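Local coordinates for protein putative acetyltransferase (Nocardia farcinica, PDB 3D9W) that probably catalyses transfer of the acetyl group of acetyl-CoA to arylamines, as other arylamine N-acetyltransferases do, at residues 141-146 against 156-161; 51-56 against 222-227; 10-15 against 198-203. All coordinates share one frame; numbering follows the deposited sequence.

Interaction 1: residues 141-146 against 156-161; sequences RGPLRP and FTLGDW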
loop_
_atom_site.group_PDB
_atom_site.type_symbol
_atom_site.label_atom_id
_atom_site.label_comp_id
_atom_site.label_asym_id
_atom_site.label_seq_id
_atom_site.Cartn_x
_atom_site.Cartn_y
_atom_site.Cartn_z
ATOM N N ARG A 141 1.147 3.269 -4.922
ATOM C CA ARG A 141 1.153 4.488 -5.719
ATOM C C ARG A 141 0.576 5.636 -4.894
ATOM O O ARG A 141 -0.242 6.419 -5.377
ATOM C CB ARG A 141 0.320 4.286 -6.985
ATOM C CG ARG A 141 0.352 5.444 -7.986
ATOM C CD ARG A 141 -0.441 5.058 -9.220
ATOM N NE ARG A 141 -0.451 6.069 -10.274
ATOM C CZ ARG A 141 -1.098 7.227 -10.203
ATOM N NH1 ARG A 141 -1.795 7.553 -9.118
ATOM N NH2 ARG A 141 -1.069 8.047 -11.242
ATOM N N GLY A 142 1.008 5.734 -3.643
ATOM C CA GLY A 142 0.504 6.782 -2.787
ATOM C C GLY A 142 -0.966 6.543 -2.548
ATOM O O GLY A 142 -1.423 5.409 -2.659
ATOM N N PRO A 143 -1.744 7.587 -2.232
ATOM C CA PRO A 143 -1.347 8.988 -2.083
ATOM C C PRO A 143 -0.266 9.203 -1.034
ATOM O O PRO A 143 -0.268 8.543 -0.003
ATOM C CB PRO A 143 -2.650 9.661 -1.691
ATOM C CG PRO A 143 -3.645 8.871 -2.402
ATOM C CD PRO A 143 -3.204 7.465 -2.119
ATOM N N LEU A 144 0.646 10.137 -1.298
ATOM C CA LEU A 144 1.728 10.438 -0.356
ATOM C C LEU A 144 1.334 11.404 0.768
ATOM O O LEU A 144 2.191 11.942 1.459
ATOM C CB LEU A 144 2.958 10.966 -1.103
ATOM C CG LEU A 144 2.767 12.030 -2.181
ATOM C CD1 LEU A 144 2.252 13.319 -1.558
ATOM C CD2 LEU A 144 4.096 12.261 -2.888
ATOM N N ARG A 145 0.027 11.608 0.931
ATOM C CA ARG A 145 -0.550 12.462 1.979
ATOM C C ARG A 145 -1.923 11.875 2.209
ATOM O O ARG A 145 -2.543 11.372 1.276
ATOM C CB ARG A 145 -0.720 13.919 1.527
ATOM C CG ARG A 145 0.547 14.575 0.993
ATOM C CD ARG A 145 0.847 15.871 1.703
ATOM N NE ARG A 145 1.738 15.689 2.845
ATOM C CZ ARG A 145 3.041 15.964 2.835
ATOM N NH1 ARG A 145 3.612 16.430 1.734
ATOM N NH2 ARG A 145 3.768 15.799 3.938
ATOM N N PRO A 146 -2.417 11.918 3.449
ATOM C CA PRO A 146 -3.744 11.356 3.691
ATOM C C PRO A 146 -4.822 12.229 3.058
ATOM O O PRO A 146 -4.644 13.434 2.895
ATOM C CB PRO A 146 -3.830 11.346 5.208
ATOM C CG PRO A 146 -3.070 12.586 5.578
ATOM C CD PRO A 146 -1.864 12.517 4.674
ATOM N N PHE A 156 -8.729 17.307 -6.810
ATOM C CA PHE A 156 -7.870 17.937 -5.810
ATOM C C PHE A 156 -6.495 17.295 -5.939
ATOM O O PHE A 156 -6.338 16.302 -6.654
ATOM C CB PHE A 156 -8.418 17.777 -4.387
ATOM C CG PHE A 156 -8.641 16.358 -3.954
ATOM C CD1 PHE A 156 -9.833 15.701 -4.257
ATOM C CD2 PHE A 156 -7.687 15.693 -3.196
ATOM C CE1 PHE A 156 -10.069 14.407 -3.802
ATOM C CE2 PHE A 156 -7.916 14.397 -2.740
ATOM C CZ PHE A 156 -9.108 13.754 -3.041
ATOM N N THR A 157 -5.490 17.848 -5.270
ATOM C CA THR A 157 -4.149 17.281 -5.398
ATOM C C THR A 157 -3.441 16.930 -4.099
ATOM O O THR A 157 -3.359 17.747 -3.190
ATOM C CB THR A 157 -3.221 18.230 -6.183
ATOM O OG1 THR A 157 -3.201 19.509 -5.542
ATOM C CG2 THR A 157 -3.695 18.383 -7.597
ATOM N N LEU A 158 -2.937 15.702 -4.027
ATOM C CA LEU A 158 -2.172 15.217 -2.883
ATOM C C LEU A 158 -0.775 15.183 -3.482
ATOM O O LEU A 158 -0.437 14.274 -4.238
ATOM C CB LEU A 158 -2.639 13.816 -2.477
ATOM C CG LEU A 158 -4.072 13.799 -1.932
ATOM C CD1 LEU A 158 -4.479 12.368 -1.654
ATOM C CD2 LEU A 158 -4.176 14.649 -0.664
ATOM N N GLY A 159 0.025 16.189 -3.153
ATOM C CA GLY A 159 1.330 16.282 -3.757
ATOM C C GLY A 159 0.985 16.788 -5.150
ATOM O O GLY A 159 0.175 17.714 -5.284
ATOM N N ASP A 160 1.556 16.185 -6.191
ATOM C CA ASP A 160 1.258 16.607 -7.559
ATOM C C ASP A 160 0.379 15.610 -8.285
ATOM O O ASP A 160 0.209 15.698 -9.508
ATOM C CB ASP A 160 2.530 16.792 -8.369
ATOM C CG ASP A 160 3.287 18.014 -7.966
ATOM O OD1 ASP A 160 2.645 19.061 -7.747
ATOM O OD2 ASP A 160 4.525 17.927 -7.874
ATOM N N TRP A 161 -0.178 14.669 -7.531
ATOM C CA TRP A 161 -1.042 13.654 -8.108
ATOM C C TRP A 161 -2.483 14.104 -7.926
ATOM O O TRP A 161 -2.850 14.571 -6.856
ATOM C CB TRP A 161 -0.769 12.318 -7.424
ATOM C CG TRP A 161 0.700 11.983 -7.434
ATOM C CD1 TRP A 161 1.667 12.491 -6.606
ATOM C CD2 TRP A 161 1.382 11.154 -8.384
ATOM N NE1 TRP A 161 2.906 12.034 -6.991
ATOM C CE2 TRP A 161 2.759 11.213 -8.080
ATOM C CE3 TRP A 161 0.963 10.371 -9.465
ATOM C CZ2 TRP A 161 3.722 10.520 -8.821
ATOM C CZ3 TRP A 161 1.919 9.684 -10.199
ATOM C CH2 TRP A 161 3.284 9.764 -9.873
HETATM O O HOH W 1 -0.087 11.750 -3.960
#

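Interaction 2: residues 51-56 against 222-227; sequences FENLEA and PFLQRF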
loop_
_atom_site.group_PDB
_atom_site.type_symbol
_atom_site.label_atom_id
_atom_site.label_comp_id
_atom_site.label_asym_id
_atom_site.label_seq_id
_atom_site.Cartn_x
_atom_site.Cartn_y
_atom_site.Cartn_z
ATOM N N PHE A 51 7.199 -1.739 -2.885
ATOM C CA PHE A 51 6.004 -2.563 -2.968
ATOM C C PHE A 51 6.361 -3.853 -3.708
ATOM O O PHE A 51 6.987 -3.814 -4.763
ATOM C CB PHE A 51 4.907 -1.818 -3.710
ATOM C CG PHE A 51 3.650 -2.603 -3.869
ATOM C CD1 PHE A 51 3.559 -3.615 -4.823
ATOM C CD2 PHE A 51 2.548 -2.331 -3.074
ATOM C CE1 PHE A 51 2.387 -4.339 -4.985
ATOM C CE2 PHE A 51 1.370 -3.047 -3.226
ATOM C CZ PHE A 51 1.289 -4.055 -4.186
ATOM N N GLU A 52 5.966 -4.997 -3.161
ATOM C CA GLU A 52 6.299 -6.257 -3.806
ATOM C C GLU A 52 5.485 -7.434 -3.305
ATOM O O GLU A 52 4.987 -7.421 -2.182
ATOM C CB GLU A 52 7.770 -6.565 -3.587
ATOM C CG GLU A 52 8.139 -6.512 -2.135
ATOM C CD GLU A 52 9.098 -7.589 -1.762
ATOM O OE1 GLU A 52 8.759 -8.761 -2.006
ATOM O OE2 GLU A 52 10.181 -7.272 -1.227
ATOM N N ASN A 53 5.386 -8.454 -4.152
ATOM C CA ASN A 53 4.653 -9.677 -3.851
ATOM C C ASN A 53 5.602 -10.848 -4.034
ATOM O O ASN A 53 5.171 -11.982 -4.239
ATOM C CB ASN A 53 3.463 -9.829 -4.808
ATOM C CG ASN A 53 3.894 -9.948 -6.271
ATOM O OD1 ASN A 53 4.910 -9.374 -6.674
ATOM N ND2 ASN A 53 3.114 -10.673 -7.073
ATOM N N LEU A 54 6.898 -10.575 -3.943
ATOM C CA LEU A 54 7.901 -11.609 -4.150
ATOM C C LEU A 54 7.790 -12.885 -3.305
ATOM O O LEU A 54 7.967 -13.986 -3.835
ATOM C CB LEU A 54 9.305 -11.008 -4.028
ATOM C CG LEU A 54 9.726 -10.141 -5.218
ATOM C CD1 LEU A 54 11.190 -9.788 -5.099
ATOM C CD2 LEU A 54 9.486 -10.891 -6.512
ATOM N N GLU A 55 7.499 -12.768 -2.012
ATOM C CA GLU A 55 7.380 -13.969 -1.188
ATOM C C GLU A 55 6.345 -14.901 -1.774
ATOM O O GLU A 55 6.588 -16.098 -1.910
ATOM C CB GLU A 55 6.989 -13.620 0.244
ATOM C CG GLU A 55 8.100 -12.955 1.014
ATOM C CD GLU A 55 9.427 -13.657 0.801
ATOM O OE1 GLU A 55 9.598 -14.796 1.307
ATOM O OE2 GLU A 55 10.292 -13.068 0.111
ATOM N N ALA A 56 5.193 -14.335 -2.124
ATOM C CA ALA A 56 4.094 -15.095 -2.715
ATOM C C ALA A 56 4.503 -15.759 -4.037
ATOM O O ALA A 56 4.103 -16.884 -4.328
ATOM C CB ALA A 56 2.894 -14.178 -2.932
ATOM N N PRO A 222 5.800 -11.543 -10.754
ATOM C CA PRO A 222 6.316 -10.414 -9.995
ATOM C C PRO A 222 5.499 -9.163 -10.259
ATOM O O PRO A 222 5.080 -8.910 -11.389
ATOM C CB PRO A 222 7.732 -10.282 -10.526
ATOM C CG PRO A 222 8.109 -11.669 -10.730
ATOM C CD PRO A 222 6.899 -12.231 -11.442
ATOM N N PHE A 223 5.258 -8.397 -9.202
ATOM C CA PHE A 223 4.531 -7.141 -9.315
ATOM C C PHE A 223 5.153 -6.176 -8.306
ATOM O O PHE A 223 4.899 -6.262 -7.103
ATOM C CB PHE A 223 3.048 -7.334 -9.026
ATOM C CG PHE A 223 2.228 -6.125 -9.333
ATOM C CD1 PHE A 223 2.024 -5.725 -10.647
ATOM C CD2 PHE A 223 1.717 -5.341 -8.309
ATOM C CE1 PHE A 223 1.330 -4.562 -10.935
ATOM C CE2 PHE A 223 1.024 -4.178 -8.585
ATOM C CZ PHE A 223 0.831 -3.786 -9.899
ATOM N N LEU A 224 5.980 -5.264 -8.802
ATOM C CA LEU A 224 6.668 -4.313 -7.941
ATOM C C LEU A 224 6.360 -2.852 -8.254
ATOM O O LEU A 224 6.230 -2.449 -9.414
ATOM C CB LEU A 224 8.179 -4.521 -8.057
ATOM C CG LEU A 224 8.690 -5.960 -8.100
ATOM C CD1 LEU A 224 10.194 -5.972 -8.306
ATOM C CD2 LEU A 224 8.312 -6.665 -6.814
ATOM N N GLN A 225 6.240 -2.056 -7.206
ATOM C CA GLN A 225 6.008 -0.644 -7.384
ATOM C C GLN A 225 6.974 0.062 -6.453
ATOM O O GLN A 225 7.365 -0.482 -5.422
ATOM C CB GLN A 225 4.583 -0.261 -7.012
ATOM C CG GLN A 225 3.515 -0.965 -7.787
ATOM C CD GLN A 225 2.145 -0.490 -7.387
ATOM O OE1 GLN A 225 1.733 0.621 -7.728
ATOM N NE2 GLN A 225 1.429 -1.323 -6.640
ATOM N N ARG A 226 7.391 1.256 -6.846
ATOM C CA ARG A 226 8.277 2.069 -6.033
ATOM C C ARG A 226 7.668 3.438 -6.232
ATOM O O ARG A 226 7.436 3.859 -7.367
ATOM C CB ARG A 226 9.711 2.032 -6.558
ATOM C CG ARG A 226 10.694 2.763 -5.667
ATOM C CD ARG A 226 10.749 2.125 -4.298
ATOM N NE ARG A 226 11.798 2.719 -3.480
ATOM C CZ ARG A 226 11.645 3.791 -2.711
ATOM N NH1 ARG A 226 10.470 4.399 -2.635
ATOM N NH2 ARG A 226 12.674 4.269 -2.033
ATOM N N PHE A 227 7.379 4.134 -5.143
ATOM C CA PHE A 227 6.746 5.432 -5.286
ATOM C C PHE A 227 7.572 6.621 -4.815
ATOM O O PHE A 227 8.081 6.645 -3.692
ATOM C CB PHE A 227 5.395 5.422 -4.575
ATOM C CG PHE A 227 4.569 6.628 -4.849
ATOM C CD1 PHE A 227 4.208 6.947 -6.149
ATOM C CD2 PHE A 227 4.169 7.465 -3.810
ATOM C CE1 PHE A 227 3.466 8.086 -6.416
ATOM C CE2 PHE A 227 3.425 8.608 -4.066
ATOM C CZ PHE A 227 3.074 8.920 -5.375
#

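Interaction 3: residues 10-15 against 198-203; sequences HWNGAE and QYRIDF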
loop_
_atom_site.group_PDB
_atom_site.type_symbol
_atom_site.label_atom_id
_atom_site.label_comp_id
_atom_site.label_asym_id
_atom_site.label_seq_id
_atom_site.Cartn_x
_atom_site.Cartn_y
_atom_site.Cartn_z
ATOM N N HIS A 10 -7.025 -3.533 18.284
ATOM C CA HIS A 10 -6.014 -2.508 18.056
ATOM C C HIS A 10 -4.885 -2.973 17.144
ATOM O O HIS A 10 -5.029 -3.980 16.451
ATOM C CB HIS A 10 -5.511 -2.027 19.410
ATOM C CG HIS A 10 -6.620 -1.646 20.338
ATOM N ND1 HIS A 10 -7.105 -0.359 20.434
ATOM C CD2 HIS A 10 -7.399 -2.403 21.150
ATOM C CE1 HIS A 10 -8.134 -0.340 21.264
ATOM N NE2 HIS A 10 -8.333 -1.567 21.711
ATOM N N TRP A 11 -3.757 -2.276 17.135
ATOM C CA TRP A 11 -2.716 -2.676 16.201
ATOM C C TRP A 11 -1.340 -3.043 16.723
ATOM O O TRP A 11 -0.338 -2.799 16.050
ATOM C CB TRP A 11 -2.609 -1.593 15.137
ATOM C CG TRP A 11 -3.961 -1.280 14.612
ATOM C CD1 TRP A 11 -4.879 -0.422 15.156
ATOM C CD2 TRP A 11 -4.621 -1.934 13.529
ATOM N NE1 TRP A 11 -6.072 -0.511 14.482
ATOM C CE2 TRP A 11 -5.940 -1.435 13.476
ATOM C CE3 TRP A 11 -4.228 -2.899 12.592
ATOM C CZ2 TRP A 11 -6.865 -1.871 12.524
ATOM C CZ3 TRP A 11 -5.151 -3.331 11.645
ATOM C CH2 TRP A 11 -6.448 -2.819 11.619
ATOM N N ASN A 12 -1.302 -3.647 17.911
ATOM C CA ASN A 12 -0.055 -4.064 18.545
ATOM C C ASN A 12 1.074 -3.054 18.395
ATOM O O ASN A 12 2.169 -3.418 17.970
ATOM C CB ASN A 12 0.413 -5.419 17.989
ATOM C CG ASN A 12 -0.628 -6.522 18.173
ATOM O OD1 ASN A 12 -1.333 -6.571 19.201
ATOM N ND2 ASN A 12 -0.722 -7.423 17.185
ATOM N N GLY A 13 0.817 -1.796 18.741
ATOM C CA GLY A 13 1.844 -0.777 18.631
ATOM C C GLY A 13 3.037 -1.042 19.538
ATOM O O GLY A 13 4.176 -0.681 19.221
ATOM N N ALA A 14 2.785 -1.680 20.676
ATOM C CA ALA A 14 3.854 -1.984 21.616
ATOM C C ALA A 14 5.006 -2.715 20.937
ATOM O O ALA A 14 6.150 -2.270 20.990
ATOM C CB ALA A 14 3.314 -2.819 22.761
ATOM N N GLU A 15 4.695 -3.832 20.290
ATOM C CA GLU A 15 5.695 -4.655 19.616
ATOM C C GLU A 15 6.504 -3.973 18.526
ATOM O O GLU A 15 7.359 -4.609 17.919
ATOM C CB GLU A 15 5.028 -5.882 19.004
ATOM C CG GLU A 15 4.129 -6.641 19.955
ATOM C CD GLU A 15 3.364 -7.732 19.248
ATOM O OE1 GLU A 15 4.006 -8.700 18.780
ATOM O OE2 GLU A 15 2.121 -7.614 19.151
ATOM N N GLN A 198 -12.815 -2.533 10.417
ATOM C CA GLN A 198 -11.993 -3.693 10.078
ATOM C C GLN A 198 -10.856 -3.848 11.080
ATOM O O GLN A 198 -10.360 -2.862 11.624
ATOM C CB GLN A 198 -11.444 -3.552 8.658
ATOM C CG GLN A 198 -12.521 -3.642 7.580
ATOM C CD GLN A 198 -12.983 -5.067 7.316
ATOM O OE1 GLN A 198 -12.336 -5.822 6.580
ATOM N NE2 GLN A 198 -14.097 -5.448 7.927
ATOM N N TYR A 199 -10.442 -5.089 11.319
ATOM C CA TYR A 199 -9.391 -5.362 12.283
ATOM C C TYR A 199 -8.314 -6.323 11.776
ATOM O O TYR A 199 -8.447 -6.911 10.704
ATOM C CB TYR A 199 -10.038 -5.897 13.546
ATOM C CG TYR A 199 -11.097 -4.965 14.086
ATOM C CD1 TYR A 199 -10.745 -3.800 14.761
ATOM C CD2 TYR A 199 -12.457 -5.234 13.902
ATOM C CE1 TYR A 199 -11.713 -2.925 15.247
ATOM C CE2 TYR A 199 -13.437 -4.357 14.384
ATOM C CZ TYR A 199 -13.053 -3.205 15.059
ATOM O OH TYR A 199 -13.996 -2.339 15.573
ATOM N N ARG A 200 -7.250 -6.483 12.559
ATOM C CA ARG A 200 -6.147 -7.347 12.177
ATOM C C ARG A 200 -6.575 -8.733 11.738
ATOM O O ARG A 200 -6.002 -9.285 10.796
ATOM C CB ARG A 200 -5.114 -7.431 13.313
ATOM C CG ARG A 200 -4.198 -6.208 13.348
ATOM C CD ARG A 200 -2.977 -6.339 14.246
ATOM N NE ARG A 200 -3.320 -6.242 15.658
ATOM C CZ ARG A 200 -3.524 -7.292 16.451
ATOM N NH1 ARG A 200 -3.412 -8.529 15.971
ATOM N NH2 ARG A 200 -3.856 -7.106 17.724
ATOM N N ILE A 201 -7.585 -9.293 12.400
ATOM C CA ILE A 201 -8.073 -10.627 12.042
ATOM C C ILE A 201 -8.651 -10.598 10.628
ATOM O O ILE A 201 -8.490 -11.548 9.858
ATOM C CB ILE A 201 -9.181 -11.119 12.997
ATOM C CG1 ILE A 201 -8.897 -10.665 14.443
ATOM C CG2 ILE A 201 -9.266 -12.640 12.928
ATOM C CD1 ILE A 201 -7.786 -11.444 15.207
ATOM N N ASP A 202 -9.330 -9.504 10.293
ATOM C CA ASP A 202 -9.924 -9.333 8.971
ATOM C C ASP A 202 -8.817 -9.213 7.927
ATOM O O ASP A 202 -8.982 -9.650 6.791
ATOM C CB ASP A 202 -10.782 -8.074 8.933
ATOM C CG ASP A 202 -11.752 -8.005 10.082
ATOM O OD1 ASP A 202 -12.512 -8.980 10.262
ATOM O OD2 ASP A 202 -11.757 -6.979 10.801
ATOM N N PHE A 203 -7.697 -8.606 8.313
ATOM C CA PHE A 203 -6.569 -8.456 7.404
ATOM C C PHE A 203 -5.902 -9.798 7.165
ATOM O O PHE A 203 -5.430 -10.066 6.065
ATOM C CB PHE A 203 -5.542 -7.482 7.970
ATOM C CG PHE A 203 -5.921 -6.043 7.811
ATOM C CD1 PHE A 203 -7.186 -5.687 7.349
ATOM C CD2 PHE A 203 -5.016 -5.034 8.129
ATOM C CE1 PHE A 203 -7.547 -4.343 7.208
ATOM C CE2 PHE A 203 -5.370 -3.688 7.989
ATOM C CZ PHE A 203 -6.642 -3.346 7.526
HETATM O O HOH W 2 -7.121 -5.138 15.078
#

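Interaction 1: residues 141-146 against 156-161
No direct hydrogen bond joins the irregular loop 141-146 to the tight hairpin turn of 156-161. Most of the contact is apolar. Leu158, its CG anti to the carbonyl carbon, sends both methyls across: its side chain and that of Pro143 cross obliquely, with Leu158 CD1 3.3 Å from Pro143 CB and also near Arg145 O, while CD2 lies against Pro146 O. A cis peptide bond precedes Pro143. Leu144 answers in the other direction, its CD1 lying 3.8 Å from the CA of Gly159, where no side chain intervenes.

The second kind of contact is between charge and ring. The extended side chain of Arg141 (chi1 -174°) lays one guanidinium face against the benzo rim of Trp161, with Arg141 NH2 3.6 Å from Trp161 CE3. The two planes are 79° apart, so this is a face meeting an edge and not a stack. The charge itself is paired with Glu243.

Polar linkage goes through a water, which accepts from Leu144 N at 3.2 Å and donates to Leu158 O at 2.6 Å. That carbonyl starts a type II' turn ending at Trp161, with Gly159 at its positive-phi corner; Leu158 N donates to Trp161 O at 3.0 Å, closing a two-residue beta hairpin.

The hairpin joins edge strand 155-158 to strand 161-169 of the large antiparallel sheet. Helix 35-48 flanks the loop through Tyr43, Thr46 and Val42, while Trp161 NE1 bonds to Ser229 O beside the smaller sheet.

Interaction 2: residues 51-56 against 222-227
Residues 51-56 illustrate how a chain can pair briefly with a strand and then leave it as a helix begins. Phe51 and Gln225 form a single antiparallel bridge, a hydrogen-bonded pair: Phe51 N donates to Gln225 O at 2.8 Å, in the carbonyl plane, and Gln225 N returns a bond to Phe51 O at 3.1 Å from 40° out of the plane of the Phe51 carbonyl. Two residues on, a side chain takes over the backbone's part, as Asn53 OD1 accepts from Phe223 N at 2.7 Å. The other end of this amide is also engaged, because ND2 donates to the carbonyls of Phe218 and Arg221. Asn53 occupies the N-cap position but does not cap; Leu54 N makes a weak bond to Glu52 OE1, and Glu52 is chiefly tied to Arg78 and Gly79.

Gln225 runs alongside Phe51 and sets its NE2 3.4 Å above the centre of one ring face, with amide and ring planes 66° apart. Its rotation is fixed from beyond the pair, by Phe139 O at NE2 and His232 NE2 at OE1. Phe223 CD2 meets Phe51 CE1 at 3.5 Å, while Leu224 CD2 packs on Glu52 CB and the side chain of Leu54.

With the amides of Asn53 and Gln225 each bonded at both ends, buried polarity here is matched by specific partners, consistent with a fixed alignment of 51-56 along the edge strand 223-227.

Interaction 3: residues 10-15 against 198-203
At the start of helix 200-212, Arg200 shows how one long side chain can tie down a loop that has no regular structure. Its NE donates to His10 O at 2.9 Å, from somewhat above the carbonyl plane, after a bend at chi3 (-74°) that turns the guanidinium towards the 10-15 loop. Its aliphatic part slides past the indole of Trp11 in the opposite direction, with Arg200 CG 3.4 Å from Trp11 CE3. The next atom of the same edge, Trp11 CZ3, lies 3.7 Å from Phe203 CE2, the rings inclined at 47°. Asn12 places ND2 over the centre of one guanidinium face, donor against donor, and its OD1 lies close to Arg200 NH2 but at a poor angle, so no hydrogen bond forms.

One step out, a water joins the backbones: it donates to His10 O at 2.8 Å and accepts from Arg200 N at 2.9 Å, giving a first-turn N-H a partner. The helix start is set by Tyr199 at the N-cap, whose N donates to Asp202 OD2, a side chain three residues on, and whose O receives Phe203 N. Farther out, Glu94 of helix 82-95 accepts from the N-H groups of Trp11 and Gly13, and Tyr83 meets Phe203 edge-to-face.

His10 O thus takes two donors. The guanidinium is held by carbonyl oxygens, His10 O and, weakly, Pro7 O; Glu15 forms no salt bridge with it, and any pull from that carboxylate would be long-range.

In the fold
Compared side by side, the three contacts show that burial and direct polar bonding do not go together. Interactions 1 and 2 are buried and adjoin: Trp161 packs on Phe227, so the hairpin edge of the large sheet meets the edge strand of the small one. Yet interaction 2 relies on direct backbone and amide bonds, whereas interaction 1 is mostly apolar, with an arginine on a tryptophan edge and a water link. Interaction 3, partly buried, stands apart, its nearest atoms about 13 Å from interaction 2, and ties the N-terminal loop to helix 200-212 by an arginine, a tryptophan and a water. That helix precedes strand 223-227 in the chain, so interactions 2 and 3 hold successive elements.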